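Local coordinates for protein phosphodiesterase (Salpingoeca rosetta, PDB 7D7P) that belongs to the HD-type phosphodiesterase family and carries a zinc ion and a magnesium ion in an all-helical catalytic domain, at residues Asn151-Thr154 and Asn155-Ile159; Glu164-Val168 and Tyr169-Ser173; Glu176-His179 and Ser180-Phe184. All coordinates share one frame; numbering follows the deposited sequence.

Interaction 1 (Asn151-Thr154 and Asn155-Ile159). With EDO (1,2-ethanediol), chain F.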
# COMPACT_ATOMS: atom_id res chain seq x y z
N ASN A 151 13.01 -27.90 6.85
CA ASN A 151 14.39 -27.87 6.36
C ASN A 151 14.72 -26.60 5.59
O ASN A 151 15.67 -26.59 4.80
CB ASN A 151 14.68 -29.10 5.49
CG ASN A 151 14.85 -30.36 6.30
OD1 ASN A 151 15.58 -30.39 7.29
ND2 ASN A 151 14.17 -31.43 5.88
N GLY A 152 13.96 -25.53 5.80
CA GLY A 152 14.24 -24.28 5.13
C GLY A 152 13.87 -24.24 3.66
O GLY A 152 14.35 -23.37 2.93
N LEU A 153 13.03 -25.17 3.21
CA LEU A 153 12.57 -25.21 1.83
C LEU A 153 11.06 -25.12 1.79
O LEU A 153 10.37 -25.62 2.68
CB LEU A 153 13.04 -26.50 1.13
CG LEU A 153 14.56 -26.71 1.12
CD1 LEU A 153 14.91 -28.14 0.76
CD2 LEU A 153 15.24 -25.73 0.18
N THR A 154 10.54 -24.46 0.76
CA THR A 154 9.12 -24.18 0.66
C THR A 154 8.37 -25.34 0.00
O THR A 154 8.96 -26.29 -0.51
CB THR A 154 8.88 -22.88 -0.11
OG1 THR A 154 7.52 -22.47 0.05
CG2 THR A 154 9.15 -23.09 -1.59
N ASN A 155 7.04 -25.24 0.02
CA ASN A 155 6.20 -26.27 -0.60
C ASN A 155 6.44 -26.35 -2.10
O ASN A 155 6.39 -27.44 -2.68
CB ASN A 155 4.72 -25.98 -0.32
CG ASN A 155 4.26 -26.53 1.02
OD1 ASN A 155 4.78 -27.54 1.49
ND2 ASN A 155 3.27 -25.88 1.61
N ALA A 156 6.69 -25.21 -2.74
CA ALA A 156 6.93 -25.20 -4.18
C ALA A 156 8.17 -26.02 -4.53
O ALA A 156 8.20 -26.69 -5.57
CB ALA A 156 7.09 -23.76 -4.68
N PHE A 157 9.19 -26.00 -3.67
CA PHE A 157 10.37 -26.82 -3.92
C PHE A 157 10.02 -28.30 -3.92
O PHE A 157 10.46 -29.06 -4.79
CB PHE A 157 11.45 -26.54 -2.87
CG PHE A 157 12.62 -27.48 -2.95
CD1 PHE A 157 13.67 -27.23 -3.81
CD2 PHE A 157 12.64 -28.64 -2.19
CE1 PHE A 157 14.74 -28.10 -3.90
CE2 PHE A 157 13.70 -29.51 -2.27
CZ PHE A 157 14.75 -29.25 -3.13
N HIS A 158 9.23 -28.74 -2.93
CA HIS A 158 8.87 -30.15 -2.86
C HIS A 158 8.06 -30.58 -4.08
O HIS A 158 8.32 -31.64 -4.66
CB HIS A 158 8.09 -30.42 -1.57
CG HIS A 158 8.95 -30.48 -0.35
ND1 HIS A 158 9.65 -31.61 0.01
CD2 HIS A 158 9.24 -29.54 0.58
CE1 HIS A 158 10.33 -31.37 1.11
NE2 HIS A 158 10.10 -30.12 1.48
N ILE A 159 7.09 -29.76 -4.48
CA ILE A 159 6.26 -30.10 -5.64
C ILE A 159 7.09 -30.10 -6.92
O ILE A 159 6.99 -31.03 -7.73
CB ILE A 159 5.06 -29.14 -5.73
CG1 ILE A 159 4.19 -29.26 -4.48
CG2 ILE A 159 4.25 -29.41 -6.98
CD1 ILE A 159 3.07 -28.24 -4.41
C1 EDO F . 11.68 -28.41 3.76
O1 EDO F . 11.21 -27.38 4.64
C2 EDO F . 11.46 -29.78 4.38
O2 EDO F . 12.16 -30.77 3.61
O HOH W 1 5.72 -22.69 -2.03
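The contact is the N-terminal end of helix 155-161, where Leu153 and Thr154 of the incoming loop meet the first turn. Leu153 lays its branched end against the Phe157 ring, with CD1 3.5 Å from CE2 of Phe157 and CG standing over one face, offset toward the rim. In Phe157, CG anti to the backbone N (chi1 172°) carries the ring outward, beneath the side chain of Leu153. Thr154 is the N-cap residue. Its carbonyl O accepts two weak bonds, from the backbone N of Phe157 and the backbone N of His158, and also lies at the edge of the His158 ring, 3.4 Å from CD2. One water joins OG1 of Thr154 to the first turn, lying 2.8 Å from that hydroxyl and accepting from Ala156 N, while CG2 of Thr154 packs on CB of Ala156. A 1,2-ethanediol, probably from the crystallisation liquor, sits in the bend of the loop: its O1 takes N-H bonds from Asn151 N (2.9 Å) and Leu153 N and donates to Leu153 O (2.8 Å), and its O2 accepts from Asn151 ND2. His158 NE2 lies near that same O2, while its ND1 is bonded to Ser163. Leu153 and Phe157 both rest on Leu288 of helix 268-291, and Asn155, bonded through its amide to Leu175 and Glu176, ties the turn to helix 174-187.

Interaction 2 (Glu164-Val168 and Tyr169-Ser173); sequences ELALV and YNDQS. With PEG (di(hydroxyethyl)ether), chain C.
Val168 and Tyr169 make the chief side-chain contact at the C-terminal end of helix 164-169, a CH-pi interaction between neighbours in sequence. CG1 of Val168 sits 3.7 Å from the centroid of the Tyr169 ring and only 6° off its normal, almost squarely over the middle of one face. Its anti position to the backbone N (chi1 166°) carries CG1 forward over the ring, and the two side chains run alongside each other. Apolar packing continues with Leu165, which lies alongside, its CD1 4.1 Å from CE2 of Tyr169. Backbone bonds close the helix: Tyr169 N gives to Leu165 O at 3.1 Å, and Asp171 N reaches back to Ala166 O at 3.3 Å. This six-to-one bond, spanning Asn170 at positive phi, is of the kind found in Schellman-type helix ends. Asn170 and Asp171, both with positive phi, form the centre of a type I' beta turn from Tyr169 to Gln172. The turn is braced by Gln172, whose NE2 donates to Asn170 O at 3.0 Å with that oxygen close to its amide plane. One water, donating to both Leu167 O and Asn170 OD1, links helix and turn. A di(hydroxyethyl)ether, probably from the crystallisation liquor, donates through O4 to Asp171 O. Tyr169 packs on Asn177 and His181 of helix 174-187, while Leu165 and Ala166 meet His158 of helix 155-161.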
# COMPACT_ATOMS: atom_id res chain seq x y z
N GLU A 164 10.04 -36.89 -1.98
CA GLU A 164 9.32 -37.99 -1.35
C GLU A 164 8.14 -37.47 -0.54
O GLU A 164 7.07 -38.09 -0.53
CB GLU A 164 10.27 -38.80 -0.47
CG GLU A 164 9.61 -39.95 0.29
CD GLU A 164 8.93 -40.95 -0.62
OE1 GLU A 164 9.41 -41.16 -1.76
OE2 GLU A 164 7.91 -41.54 -0.20
N LEU A 165 8.31 -36.33 0.13
CA LEU A 165 7.19 -35.74 0.87
C LEU A 165 6.08 -35.31 -0.08
O LEU A 165 4.89 -35.49 0.23
CB LEU A 165 7.68 -34.56 1.71
CG LEU A 165 7.18 -34.46 3.15
CD1 LEU A 165 7.20 -35.82 3.84
CD2 LEU A 165 8.01 -33.45 3.93
N ALA A 166 6.44 -34.73 -1.23
CA ALA A 166 5.43 -34.36 -2.22
C ALA A 166 4.70 -35.58 -2.76
O ALA A 166 3.51 -35.50 -3.07
CB ALA A 166 6.08 -33.58 -3.36
N LEU A 167 5.40 -36.71 -2.88
CA LEU A 167 4.75 -37.94 -3.34
C LEU A 167 3.83 -38.51 -2.27
O LEU A 167 2.77 -39.07 -2.59
CB LEU A 167 5.80 -38.96 -3.75
CG LEU A 167 6.64 -38.59 -4.97
CD1 LEU A 167 7.53 -39.75 -5.38
CD2 LEU A 167 5.75 -38.16 -6.13
N VAL A 168 4.21 -38.38 -1.00
CA VAL A 168 3.37 -38.89 0.08
C VAL A 168 2.04 -38.14 0.12
O VAL A 168 0.97 -38.75 0.28
CB VAL A 168 4.11 -38.79 1.43
CG1 VAL A 168 3.14 -38.98 2.60
CG2 VAL A 168 5.23 -39.82 1.49
N TYR A 169 2.08 -36.82 -0.05
CA TYR A 169 0.92 -35.98 0.21
C TYR A 169 0.25 -35.47 -1.05
O TYR A 169 -0.66 -34.64 -0.96
CB TYR A 169 1.33 -34.82 1.12
CG TYR A 169 1.60 -35.30 2.52
CD1 TYR A 169 0.60 -35.91 3.26
CD2 TYR A 169 2.86 -35.17 3.10
CE1 TYR A 169 0.83 -36.37 4.55
CE2 TYR A 169 3.10 -35.63 4.38
CZ TYR A 169 2.09 -36.23 5.10
OH TYR A 169 2.32 -36.69 6.38
N ASN A 170 0.66 -35.96 -2.22
CA ASN A 170 -0.02 -35.67 -3.49
C ASN A 170 -0.11 -34.16 -3.74
O ASN A 170 -1.12 -33.67 -4.24
CB ASN A 170 -1.40 -36.32 -3.52
CG ASN A 170 -1.33 -37.83 -3.39
OD1 ASN A 170 -0.84 -38.52 -4.29
ND2 ASN A 170 -1.82 -38.36 -2.27
N ASP A 171 0.95 -33.44 -3.37
CA ASP A 171 1.13 -32.01 -3.61
C ASP A 171 0.23 -31.12 -2.75
O ASP A 171 0.21 -29.90 -2.95
CB ASP A 171 0.94 -31.63 -5.08
CG ASP A 171 1.99 -32.26 -5.99
OD1 ASP A 171 3.02 -32.74 -5.48
OD2 ASP A 171 1.77 -32.27 -7.22
N GLN A 172 -0.52 -31.69 -1.81
CA GLN A 172 -1.47 -30.93 -1.01
C GLN A 172 -0.83 -30.58 0.33
O GLN A 172 -0.53 -31.48 1.13
CB GLN A 172 -2.75 -31.74 -0.80
CG GLN A 172 -3.29 -32.38 -2.07
CD GLN A 172 -3.72 -31.36 -3.10
OE1 GLN A 172 -4.47 -30.43 -2.80
NE2 GLN A 172 -3.23 -31.52 -4.33
N SER A 173 -0.65 -29.28 0.58
CA SER A 173 -0.08 -28.74 1.82
C SER A 173 1.02 -29.66 2.35
O SER A 173 0.94 -30.18 3.47
CB SER A 173 -1.15 -28.51 2.88
OG SER A 173 -2.06 -27.48 2.50
C2 PEG C . -1.75 -26.74 -1.20
O2 PEG C . -0.72 -25.82 -1.05
C3 PEG C . 0.43 -26.12 -1.78
C4 PEG C . 1.41 -26.90 -0.90
O4 PEG C . 1.50 -28.24 -1.30
O HOH W 2 1.75 -38.30 -5.06

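Interaction 3 (Glu176-His179 and Ser180-Phe184); sequences ENHH and SHLAF
His178 and Leu182, one turn apart on helix 174-187, cross with the leucine over one face of the imidazole. In Leu182, CB lies 3.7 Å from the carbonyl O of His178, and CG is 3.5 Å from that same oxygen and stands over the ring. At the tip, CD1 comes within 3.6 Å of both CE1 and NE2 of His178. The ring is brought beneath it because CG of His178 is anti to the backbone N (chi1 180°), which turns the imidazole along the helix toward the following turn. Regular helix bonding holds the two residues in step: Leu182 N donates to His178 O at 3.1 Å, and Ser180, His181 and Ala183 likewise bond to the carbonyls of Glu176, Asn177 and His179. At the other nitrogen of the His178 ring a water lies in plane, 2.7 Å from ND1, and it also lies in the plane of the His181 ring, 2.9 Å from its ND1, bridging the two imidazoles. NE2 of His178 bonds to Asp149, and ND1 of His179 bonds to Leu148 O. Both ring nitrogens of His178 thus have a polar partner, the water at ND1 and OD2 of Asp149 at NE2, and together with Leu182 on one face these restrain the rotation of the ring.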
# COMPACT_ATOMS: atom_id res chain seq x y z
N GLU A 176 2.90 -28.74 5.72
CA GLU A 176 1.98 -28.64 6.84
C GLU A 176 1.40 -30.00 7.21
O GLU A 176 1.22 -30.31 8.40
CB GLU A 176 0.86 -27.64 6.52
CG GLU A 176 1.34 -26.20 6.37
CD GLU A 176 2.08 -25.94 5.07
OE1 GLU A 176 1.86 -26.69 4.09
OE2 GLU A 176 2.90 -25.00 5.02
N ASN A 177 1.08 -30.83 6.21
CA ASN A 177 0.67 -32.20 6.50
C ASN A 177 1.78 -32.96 7.22
O ASN A 177 1.52 -33.74 8.14
CB ASN A 177 0.29 -32.92 5.20
CG ASN A 177 -1.18 -32.81 4.88
OD1 ASN A 177 -2.03 -33.12 5.72
ND2 ASN A 177 -1.50 -32.37 3.67
N HIS A 178 3.03 -32.72 6.81
CA HIS A 178 4.17 -33.37 7.45
C HIS A 178 4.33 -32.91 8.89
O HIS A 178 4.62 -33.72 9.78
CB HIS A 178 5.43 -33.08 6.64
CG HIS A 178 6.68 -33.68 7.21
ND1 HIS A 178 6.81 -35.03 7.45
CD2 HIS A 178 7.86 -33.12 7.56
CE1 HIS A 178 8.01 -35.28 7.93
NE2 HIS A 178 8.67 -34.14 8.01
N HIS A 179 4.15 -31.60 9.14
CA HIS A 179 4.27 -31.08 10.50
C HIS A 179 3.22 -31.69 11.41
O HIS A 179 3.53 -32.14 12.52
CB HIS A 179 4.13 -29.55 10.48
CG HIS A 179 5.11 -28.86 9.59
ND1 HIS A 179 6.41 -29.28 9.43
CD2 HIS A 179 4.97 -27.76 8.80
CE1 HIS A 179 7.03 -28.47 8.58
NE2 HIS A 179 6.18 -27.54 8.18
N SER A 180 1.96 -31.71 10.95
CA SER A 180 0.87 -32.22 11.78
C SER A 180 1.05 -33.71 12.07
O SER A 180 0.77 -34.17 13.19
CB SER A 180 -0.46 -31.96 11.08
OG SER A 180 -1.55 -32.42 11.87
N HIS A 181 1.53 -34.47 11.08
CA HIS A 181 1.79 -35.89 11.30
C HIS A 181 2.81 -36.10 12.42
O HIS A 181 2.58 -36.89 13.34
CB HIS A 181 2.28 -36.53 10.00
CG HIS A 181 2.89 -37.89 10.18
ND1 HIS A 181 4.00 -38.30 9.48
CD2 HIS A 181 2.55 -38.92 10.98
CE1 HIS A 181 4.32 -39.53 9.84
NE2 HIS A 181 3.45 -39.93 10.75
N LEU A 182 3.95 -35.40 12.35
CA LEU A 182 4.97 -35.55 13.37
C LEU A 182 4.49 -35.03 14.72
O LEU A 182 4.95 -35.51 15.77
CB LEU A 182 6.26 -34.84 12.96
CG LEU A 182 6.99 -35.42 11.76
CD1 LEU A 182 8.28 -34.66 11.51
CD2 LEU A 182 7.29 -36.90 11.97
N ALA A 183 3.59 -34.05 14.73
CA ALA A 183 3.04 -33.55 15.99
C ALA A 183 2.39 -34.67 16.78
O ALA A 183 2.54 -34.75 18.00
CB ALA A 183 2.04 -32.43 15.72
N PHE A 184 1.66 -35.55 16.10
CA PHE A 184 0.98 -36.65 16.77
C PHE A 184 1.88 -37.85 16.98
O PHE A 184 1.71 -38.58 17.97
CB PHE A 184 -0.28 -37.04 15.99
CG PHE A 184 -1.38 -36.01 16.07
CD1 PHE A 184 -2.23 -35.98 17.17
CD2 PHE A 184 -1.54 -35.06 15.08
CE1 PHE A 184 -3.23 -35.02 17.25
CE2 PHE A 184 -2.54 -34.11 15.16
CZ PHE A 184 -3.39 -34.09 16.25
O HOH W 3 5.26 -37.21 7.05

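In the fold
The three contacts follow one another along a single run of chain, and each touches the other two. Interactions 1 and 2, with centres 11 Å apart, meet where His158 O lies 3.2 Å from CB of Ala166. Interaction 1 joins interaction 3 through a probable hydrogen bond of 3.0 Å from Asn155 ND2 to Glu176 OE1; Gln172 O and Asn177 ND2, 2.9 Å apart, join interactions 2 and 3 in the same way. Interaction 3 is nearest the magnesium ion: the side chain of His179 lies about 4 Å from it, against about 7 Å for Asn155 and about 11 Å for Leu165. His111, His146, Asp147 and Asp260 hold the zinc, and His179 packs on Asp147.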